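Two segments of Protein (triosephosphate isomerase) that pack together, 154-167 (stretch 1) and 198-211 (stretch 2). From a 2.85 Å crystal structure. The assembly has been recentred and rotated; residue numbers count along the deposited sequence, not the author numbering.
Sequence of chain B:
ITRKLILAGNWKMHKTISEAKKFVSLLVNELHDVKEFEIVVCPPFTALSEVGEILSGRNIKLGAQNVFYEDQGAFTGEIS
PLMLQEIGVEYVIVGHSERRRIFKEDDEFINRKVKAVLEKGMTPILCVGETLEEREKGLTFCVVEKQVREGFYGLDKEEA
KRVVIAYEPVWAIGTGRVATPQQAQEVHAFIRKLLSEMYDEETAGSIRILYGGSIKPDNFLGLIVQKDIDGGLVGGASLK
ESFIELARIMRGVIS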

ATOM      1  N   GLY B 154       0.078   7.893  24.460  1.00 30.73           N
ATOM      2  CA  GLY B 154      -0.834   7.197  25.337  1.00 30.45           C
ATOM      3  C   GLY B 154      -0.225   6.779  26.658  1.00 35.42           C
ATOM      4  O   GLY B 154      -0.947   6.577  27.632  1.00 38.42           O
ATOM      5  N   LEU B 155       1.094   6.628  26.699  1.00 39.36           N
ATOM      6  CA  LEU B 155       1.756   6.238  27.938  1.00 42.08           C
ATOM      7  C   LEU B 155       1.874   7.460  28.828  1.00 46.10           C
ATOM      8  O   LEU B 155       1.763   8.593  28.361  1.00 45.68           O
ATOM      9  CB  LEU B 155       3.154   5.698  27.660  1.00 42.90           C
ATOM     10  CG  LEU B 155       3.268   4.528  26.699  1.00 43.14           C
ATOM     11  CD1 LEU B 155       4.704   4.048  26.673  1.00 43.83           C
ATOM     12  CD2 LEU B 155       2.349   3.413  27.151  1.00 46.08           C
ATOM     13  N   ASP B 156       2.111   7.234  30.112  1.00 50.01           N
ATOM     14  CA  ASP B 156       2.252   8.337  31.045  1.00 55.30           C
ATOM     15  C   ASP B 156       3.593   8.242  31.755  1.00 56.35           C
ATOM     16  O   ASP B 156       4.288   7.235  31.644  1.00 57.59           O
ATOM     17  CB  ASP B 156       1.127   8.312  32.074  1.00 58.73           C
ATOM     18  CG  ASP B 156       1.193   7.099  32.964  1.00 64.35           C
ATOM     19  OD1 ASP B 156       2.254   6.878  33.585  1.00 66.38           O
ATOM     20  OD2 ASP B 156       0.188   6.364  33.044  1.00 72.77           O
ATOM     21  N   LYS B 157       3.929   9.299  32.492  1.00 57.67           N
ATOM     22  CA  LYS B 157       5.174   9.406  33.240  1.00 57.62           C
ATOM     23  C   LYS B 157       5.644   8.066  33.808  1.00 59.61           C
ATOM     24  O   LYS B 157       6.782   7.662  33.584  1.00 62.67           O
ATOM     25  CB  LYS B 157       5.004  10.422  34.373  1.00 59.65           C
ATOM     26  CG  LYS B 157       6.301  11.011  34.894  1.00 64.82           C
ATOM     27  CD  LYS B 157       6.127  11.644  36.272  1.00 68.06           C
ATOM     28  CE  LYS B 157       7.393  12.383  36.703  1.00 71.16           C
ATOM     29  NZ  LYS B 157       8.630  11.572  36.493  1.00 70.95           N
ATOM     30  N   GLU B 158       4.770   7.374  34.535  1.00 59.49           N
ATOM     31  CA  GLU B 158       5.116   6.082  35.134  1.00 62.92           C
ATOM     32  C   GLU B 158       5.509   5.009  34.120  1.00 60.09           C
ATOM     33  O   GLU B 158       6.596   4.445  34.187  1.00 62.98           O
ATOM     34  CB  GLU B 158       3.948   5.557  35.975  1.00 71.44           C
ATOM     35  CG  GLU B 158       4.094   5.734  37.482  1.00 82.69           C
ATOM     36  CD  GLU B 158       4.504   7.139  37.873  1.00 90.26           C
ATOM     37  OE1 GLU B 158       5.719   7.433  37.843  1.00 93.29           O
ATOM     38  OE2 GLU B 158       3.608   7.948  38.201  1.00 96.15           O
ATOM     39  N   GLU B 159       4.607   4.721  33.191  1.00 57.67           N
ATOM     40  CA  GLU B 159       4.846   3.708  32.172  1.00 53.83           C
ATOM     41  C   GLU B 159       6.023   4.071  31.280  1.00 50.18           C
ATOM     42  O   GLU B 159       6.801   3.205  30.877  1.00 46.43           O
ATOM     43  CB  GLU B 159       3.580   3.533  31.329  1.00 55.58           C
ATOM     44  CG  GLU B 159       2.410   2.987  32.123  1.00 58.20           C
ATOM     45  CD  GLU B 159       1.083   3.206  31.441  1.00 62.86           C
ATOM     46  OE1 GLU B 159       1.026   3.969  30.453  1.00 65.25           O
ATOM     47  OE2 GLU B 159       0.087   2.617  31.907  1.00 70.36           O
ATOM     48  N   ALA B 160       6.144   5.363  30.986  1.00 47.71           N
ATOM     49  CA  ALA B 160       7.206   5.880  30.138  1.00 44.09           C
ATOM     50  C   ALA B 160       8.595   5.543  30.662  1.00 44.89           C
ATOM     51  O   ALA B 160       9.498   5.231  29.885  1.00 45.80           O
ATOM     52  CB  ALA B 160       7.058   7.372  29.998  1.00 40.77           C
ATOM     53  N   LYS B 161       8.768   5.603  31.976  1.00 43.81           N
ATOM     54  CA  LYS B 161      10.060   5.308  32.580  1.00 46.13           C
ATOM     55  C   LYS B 161      10.503   3.868  32.331  1.00 45.24           C
ATOM     56  O   LYS B 161      11.697   3.588  32.173  1.00 46.74           O
ATOM     57  CB  LYS B 161      10.014   5.587  34.086  1.00 48.29           C
ATOM     58  CG  LYS B 161       9.715   7.039  34.421  1.00 61.06           C
ATOM     59  CD  LYS B 161      10.438   7.506  35.682  1.00 69.80           C
ATOM     60  CE  LYS B 161       9.917   6.832  36.942  1.00 74.08           C
ATOM     61  NZ  LYS B 161       8.540   7.275  37.290  1.00 81.00           N
ATOM     62  N   ARG B 162       9.537   2.960  32.281  1.00 42.30           N
ATOM     63  CA  ARG B 162       9.821   1.549  32.069  1.00 41.08           C
ATOM     64  C   ARG B 162      10.249   1.215  30.645  1.00 38.57           C
ATOM     65  O   ARG B 162      10.875   0.189  30.404  1.00 40.58           O
ATOM     66  CB  ARG B 162       8.604   0.719  32.450  1.00 42.91           C
ATOM     67  CG  ARG B 162       8.243   0.794  33.919  1.00 53.16           C
ATOM     68  CD  ARG B 162       6.846   0.255  34.138  1.00 65.97           C
ATOM     69  NE  ARG B 162       6.685  -1.048  33.499  1.00 78.79           N
ATOM     70  CZ  ARG B 162       5.514  -1.626  33.249  1.00 80.73           C
ATOM     71  NH1 ARG B 162       4.384  -1.014  33.584  1.00 83.60           N
ATOM     72  NH2 ARG B 162       5.472  -2.813  32.655  1.00 80.60           N
ATOM     73  N   VAL B 163       9.920   2.075  29.695  1.00 34.85           N
ATOM     74  CA  VAL B 163      10.303   1.815  28.317  1.00 33.53           C
ATOM     75  C   VAL B 163      11.821   1.937  28.137  1.00 34.93           C
ATOM     76  O   VAL B 163      12.498   2.635  28.900  1.00 39.97           O
ATOM     77  CB  VAL B 163       9.578   2.793  27.363  1.00 30.82           C
ATOM     78  CG1 VAL B 163       9.947   2.513  25.920  1.00 23.51           C
ATOM     79  CG2 VAL B 163       8.083   2.653  27.550  1.00 30.55           C
ATOM     80  N   VAL B 164      12.352   1.222  27.150  1.00 29.43           N
ATOM     81  CA  VAL B 164      13.773   1.271  26.841  1.00 28.66           C
ATOM     82  C   VAL B 164      13.812   1.525  25.354  1.00 30.77           C
ATOM     83  O   VAL B 164      13.182   0.808  24.587  1.00 32.63           O
ATOM     84  CB  VAL B 164      14.508  -0.074  27.147  1.00 29.03           C
ATOM     85  CG1 VAL B 164      15.872  -0.088  26.487  1.00 24.29           C
ATOM     86  CG2 VAL B 164      14.684  -0.260  28.649  1.00 27.92           C
ATOM     87  N   ILE B 165      14.527   2.563  24.948  1.00 33.04           N
ATOM     88  CA  ILE B 165      14.634   2.897  23.535  1.00 34.12           C
ATOM     89  C   ILE B 165      15.957   2.387  23.003  1.00 36.42           C
ATOM     90  O   ILE B 165      16.911   2.216  23.753  1.00 38.73           O
ATOM     91  CB  ILE B 165      14.581   4.415  23.312  1.00 31.21           C
ATOM     92  CG1 ILE B 165      13.288   4.966  23.907  1.00 29.87           C
ATOM     93  CG2 ILE B 165      14.694   4.731  21.822  1.00 28.81           C
ATOM     94  CD1 ILE B 165      13.177   6.459  23.856  1.00 34.88           C
ATOM     95  N   ALA B 166      16.008   2.144  21.704  1.00 35.00           N
ATOM     96  CA  ALA B 166      17.213   1.655  21.081  1.00 34.81           C
ATOM     97  C   ALA B 166      17.323   2.331  19.741  1.00 40.00           C
ATOM     98  O   ALA B 166      16.516   2.074  18.849  1.00 42.13           O
ATOM     99  CB  ALA B 166      17.135   0.162  20.900  1.00 32.70           C
ATOM    100  N   TYR B 167      18.310   3.214  19.611  1.00 42.58           N
ATOM    101  CA  TYR B 167      18.533   3.926  18.362  1.00 41.97           C
ATOM    102  C   TYR B 167      19.339   3.022  17.454  1.00 42.76           C
ATOM    103  O   TYR B 167      20.479   2.693  17.749  1.00 49.45           O
ATOM    104  CB  TYR B 167      19.296   5.233  18.603  1.00 39.78           C
ATOM    105  CG  TYR B 167      19.676   5.926  17.315  1.00 39.69           C
ATOM    106  CD1 TYR B 167      18.746   6.078  16.284  1.00 35.68           C
ATOM    107  CD2 TYR B 167      20.971   6.398  17.106  1.00 39.07           C
ATOM    108  CE1 TYR B 167      19.100   6.678  15.074  1.00 37.05           C
ATOM    109  CE2 TYR B 167      21.335   7.002  15.899  1.00 36.84           C
ATOM    110  CZ  TYR B 167      20.395   7.135  14.890  1.00 36.45           C
ATOM    111  OH  TYR B 167      20.750   7.714  13.697  1.00 35.43           O
ATOM    112  N   MET B 198       8.342  15.933  26.211  1.00 45.27           N
ATOM    113  CA  MET B 198       7.187  15.046  26.235  1.00 41.17           C
ATOM    114  C   MET B 198       6.731  14.778  27.667  1.00 42.55           C
ATOM    115  O   MET B 198       5.546  14.846  27.965  1.00 45.69           O
ATOM    116  CB  MET B 198       7.521  13.721  25.548  1.00 37.95           C
ATOM    117  CG  MET B 198       7.581  13.810  24.046  1.00 34.45           C
ATOM    118  SD  MET B 198       8.091  12.278  23.264  1.00 44.72           S
ATOM    119  CE  MET B 198       7.158  11.096  24.197  1.00 40.01           C
ATOM    120  N   TYR B 199       7.669  14.462  28.554  1.00 42.97           N
ATOM    121  CA  TYR B 199       7.318  14.204  29.941  1.00 45.88           C
ATOM    122  C   TYR B 199       8.030  15.190  30.857  1.00 47.52           C
ATOM    123  O   TYR B 199       7.528  16.281  31.090  1.00 49.76           O
ATOM    124  CB  TYR B 199       7.644  12.753  30.323  1.00 45.28           C
ATOM    125  CG  TYR B 199       6.870  11.738  29.503  1.00 46.66           C
ATOM    126  CD1 TYR B 199       7.350  11.296  28.268  1.00 47.07           C
ATOM    127  CD2 TYR B 199       5.632  11.259  29.934  1.00 46.42           C
ATOM    128  CE1 TYR B 199       6.619  10.408  27.485  1.00 45.94           C
ATOM    129  CE2 TYR B 199       4.886  10.368  29.152  1.00 44.05           C
ATOM    130  CZ  TYR B 199       5.388   9.950  27.930  1.00 45.87           C
ATOM    131  OH  TYR B 199       4.661   9.081  27.149  1.00 48.20           O
ATOM    132  N   ASP B 200       9.192  14.823  31.378  1.00 50.73           N
ATOM    133  CA  ASP B 200       9.922  15.731  32.249  1.00 53.73           C
ATOM    134  C   ASP B 200      11.376  15.311  32.408  1.00 58.11           C
ATOM    135  O   ASP B 200      11.790  14.285  31.884  1.00 62.02           O
ATOM    136  CB  ASP B 200       9.227  15.833  33.608  1.00 48.91           C
ATOM    137  CG  ASP B 200       9.313  14.562  34.407  1.00 55.03           C
ATOM    138  OD1 ASP B 200       9.518  13.489  33.813  1.00 59.69           O
ATOM    139  OD2 ASP B 200       9.163  14.632  35.640  1.00 60.69           O
ATOM    140  N   GLU B 201      12.156  16.124  33.112  1.00 63.55           N
ATOM    141  CA  GLU B 201      13.565  15.827  33.319  1.00 63.21           C
ATOM    142  C   GLU B 201      13.733  14.468  33.965  1.00 60.60           C
ATOM    143  O   GLU B 201      14.462  13.618  33.460  1.00 58.88           O
ATOM    144  CB  GLU B 201      14.209  16.896  34.204  1.00 72.33           C
ATOM    145  CG  GLU B 201      14.518  18.210  33.495  1.00 84.51           C
ATOM    146  CD  GLU B 201      15.519  18.046  32.352  1.00 92.90           C
ATOM    147  OE1 GLU B 201      16.569  17.388  32.552  1.00 98.12           O
ATOM    148  OE2 GLU B 201      15.259  18.584  31.253  1.00 97.31           O
ATOM    149  N   GLU B 202      13.051  14.269  35.087  1.00 58.95           N
ATOM    150  CA  GLU B 202      13.134  13.009  35.802  1.00 58.54           C
ATOM    151  C   GLU B 202      12.949  11.821  34.877  1.00 56.67           C
ATOM    152  O   GLU B 202      13.766  10.909  34.856  1.00 58.56           O
ATOM    153  CB  GLU B 202      12.083  12.951  36.907  1.00 65.13           C
ATOM    154  CG  GLU B 202      11.872  11.546  37.459  1.00 77.14           C
ATOM    155  CD  GLU B 202      10.894  11.502  38.616  1.00 84.73           C
ATOM    156  OE1 GLU B 202      10.480  12.580  39.096  1.00 88.79           O
ATOM    157  OE2 GLU B 202      10.545  10.383  39.053  1.00 90.08           O
ATOM    158  N   THR B 203      11.867  11.836  34.111  1.00 55.34           N
ATOM    159  CA  THR B 203      11.578  10.745  33.197  1.00 52.29           C
ATOM    160  C   THR B 203      12.661  10.529  32.148  1.00 48.60           C
ATOM    161  O   THR B 203      13.188   9.426  32.012  1.00 48.42           O
ATOM    162  CB  THR B 203      10.228  10.967  32.500  1.00 52.26           C
ATOM    163  OG1 THR B 203       9.187  10.952  33.485  1.00 56.25           O
ATOM    164  CG2 THR B 203       9.961   9.872  31.489  1.00 53.11           C
ATOM    165  N   ALA B 204      13.004  11.580  31.416  1.00 45.72           N
ATOM    166  CA  ALA B 204      14.015  11.471  30.369  1.00 46.05           C
ATOM    167  C   ALA B 204      15.332  10.907  30.896  1.00 45.70           C
ATOM    168  O   ALA B 204      16.132  10.356  30.142  1.00 47.36           O
ATOM    169  CB  ALA B 204      14.243  12.839  29.711  1.00 37.09           C
ATOM    170  N   GLY B 205      15.554  11.032  32.195  1.00 44.08           N
ATOM    171  CA  GLY B 205      16.790  10.534  32.755  1.00 46.81           C
ATOM    172  C   GLY B 205      16.699   9.088  33.180  1.00 49.58           C
ATOM    173  O   GLY B 205      17.718   8.433  33.398  1.00 56.19           O
ATOM    174  N   SER B 206      15.479   8.581  33.291  1.00 47.67           N
ATOM    175  CA  SER B 206      15.272   7.203  33.714  1.00 48.00           C
ATOM    176  C   SER B 206      15.269   6.231  32.546  1.00 44.21           C
ATOM    177  O   SER B 206      15.652   5.072  32.679  1.00 46.42           O
ATOM    178  CB  SER B 206      13.948   7.088  34.473  1.00 52.63           C
ATOM    179  OG  SER B 206      13.927   7.957  35.595  1.00 57.59           O
ATOM    180  N   ILE B 207      14.841   6.721  31.396  1.00 41.35           N
ATOM    181  CA  ILE B 207      14.744   5.914  30.191  1.00 39.49           C
ATOM    182  C   ILE B 207      16.094   5.587  29.561  1.00 37.86           C
ATOM    183  O   ILE B 207      16.815   6.483  29.132  1.00 40.51           O
ATOM    184  CB  ILE B 207      13.830   6.638  29.167  1.00 36.52           C
ATOM    185  CG1 ILE B 207      12.413   6.714  29.737  1.00 33.67           C
ATOM    186  CG2 ILE B 207      13.853   5.933  27.816  1.00 37.93           C
ATOM    187  CD1 ILE B 207      11.536   7.689  29.034  1.00 36.14           C
ATOM    188  N   ARG B 208      16.436   4.303  29.506  1.00 34.75           N
ATOM    189  CA  ARG B 208      17.696   3.902  28.895  1.00 36.13           C
ATOM    190  C   ARG B 208      17.596   3.946  27.378  1.00 36.95           C
ATOM    191  O   ARG B 208      16.633   3.451  26.802  1.00 41.15           O
ATOM    192  CB  ARG B 208      18.103   2.486  29.325  1.00 30.67           C
ATOM    193  CG  ARG B 208      18.593   2.393  30.746  1.00 34.06           C
ATOM    194  CD  ARG B 208      17.454   2.550  31.731  1.00 42.50           C
ATOM    195  NE  ARG B 208      16.568   1.391  31.700  1.00 51.65           N
ATOM    196  CZ  ARG B 208      16.864   0.206  32.223  1.00 54.72           C
ATOM    197  NH1 ARG B 208      18.016   0.015  32.848  1.00 57.75           N
ATOM    198  NH2 ARG B 208      15.995  -0.790  32.137  1.00 60.18           N
ATOM    199  N   ILE B 209      18.593   4.553  26.738  1.00 40.20           N
ATOM    200  CA  ILE B 209      18.654   4.645  25.279  1.00 40.80           C
ATOM    201  C   ILE B 209      19.914   3.906  24.819  1.00 43.30           C
ATOM    202  O   ILE B 209      21.035   4.375  25.025  1.00 48.19           O
ATOM    203  CB  ILE B 209      18.726   6.115  24.799  1.00 36.28           C
ATOM    204  CG1 ILE B 209      17.629   6.944  25.476  1.00 36.69           C
ATOM    205  CG2 ILE B 209      18.555   6.174  23.292  1.00 34.55           C
ATOM    206  CD1 ILE B 209      17.569   8.389  25.022  1.00 37.00           C
ATOM    207  N   LEU B 210      19.727   2.740  24.212  1.00 41.79           N
ATOM    208  CA  LEU B 210      20.848   1.935  23.747  1.00 38.23           C
ATOM    209  C   LEU B 210      21.145   2.232  22.291  1.00 37.43           C
ATOM    210  O   LEU B 210      20.288   2.732  21.568  1.00 35.07           O
ATOM    211  CB  LEU B 210      20.518   0.454  23.880  1.00 33.52           C
ATOM    212  CG  LEU B 210      19.548   0.063  24.985  1.00 34.86           C
ATOM    213  CD1 LEU B 210      19.265  -1.423  24.905  1.00 36.78           C
ATOM    214  CD2 LEU B 210      20.130   0.437  26.335  1.00 40.34           C
ATOM    215  N   TYR B 211      22.363   1.918  21.863  1.00 39.26           N
ATOM    216  CA  TYR B 211      22.744   2.132  20.470  1.00 42.14           C
ATOM    217  C   TYR B 211      22.635   0.785  19.756  1.00 42.47           C
ATOM    218  O   TYR B 211      22.631  -0.259  20.414  1.00 43.59           O
ATOM    219  CB  TYR B 211      24.177   2.653  20.374  1.00 40.24           C
ATOM    220  CG  TYR B 211      24.684   2.677  18.958  1.00 38.06           C
ATOM    221  CD1 TYR B 211      24.292   3.671  18.074  1.00 37.55           C
ATOM    222  CD2 TYR B 211      25.523   1.673  18.487  1.00 41.68           C
ATOM    223  CE1 TYR B 211      24.722   3.668  16.755  1.00 42.31           C
ATOM    224  CE2 TYR B 211      25.960   1.660  17.169  1.00 43.58           C
ATOM    225  CZ  TYR B 211      25.555   2.660  16.309  1.00 43.67           C
ATOM    226  OH  TYR B 211      25.987   2.646  15.001  1.00 48.23           O
TER

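Neighbouring helix–strand units in an α/β fold commonly pack in parallel, and this pair from triosephosphate isomerase shows how polar and apolar contacts share the work. Between the strands, three backbone hydrogen bonds set the register: Ile165 N donates to Arg208 O (2.9 Å), Leu210 N to Ile165 O (2.9 Å), and Tyr167 N to Leu210 O (2.8 Å). Ile165 thus bonds through both its amide and its carbonyl to the residues flanking Ile209, the signature of parallel pairing.

At the helix starts, one lysine meets a cluster of acceptors. Lys157 NZ forms salt bridges with Asp200 OD2 (3.2 Å) and Glu202 OE1 (3.3 Å) and donates to Thr203 OG1 (3.1 Å). Asp200 also caps its own helix, its OD1 accepting from Thr203 N at 2.9 Å, so a single carboxylate serves both the cap and the interhelix contact.

Apolar packing fills the space between. The helices run 22° from parallel, their axes 8.7 Å apart at closest approach, and Ala160 CB sits over the face of the Tyr199 ring, 3.8 Å from the centroid, a CH-π contact. Towards the strands, Ile165 CD1 meets Ile207 CG2 at 4.1 Å. On the other face of the sheet, Val164 CG1 lies 4.0 Å from Leu210 CD1.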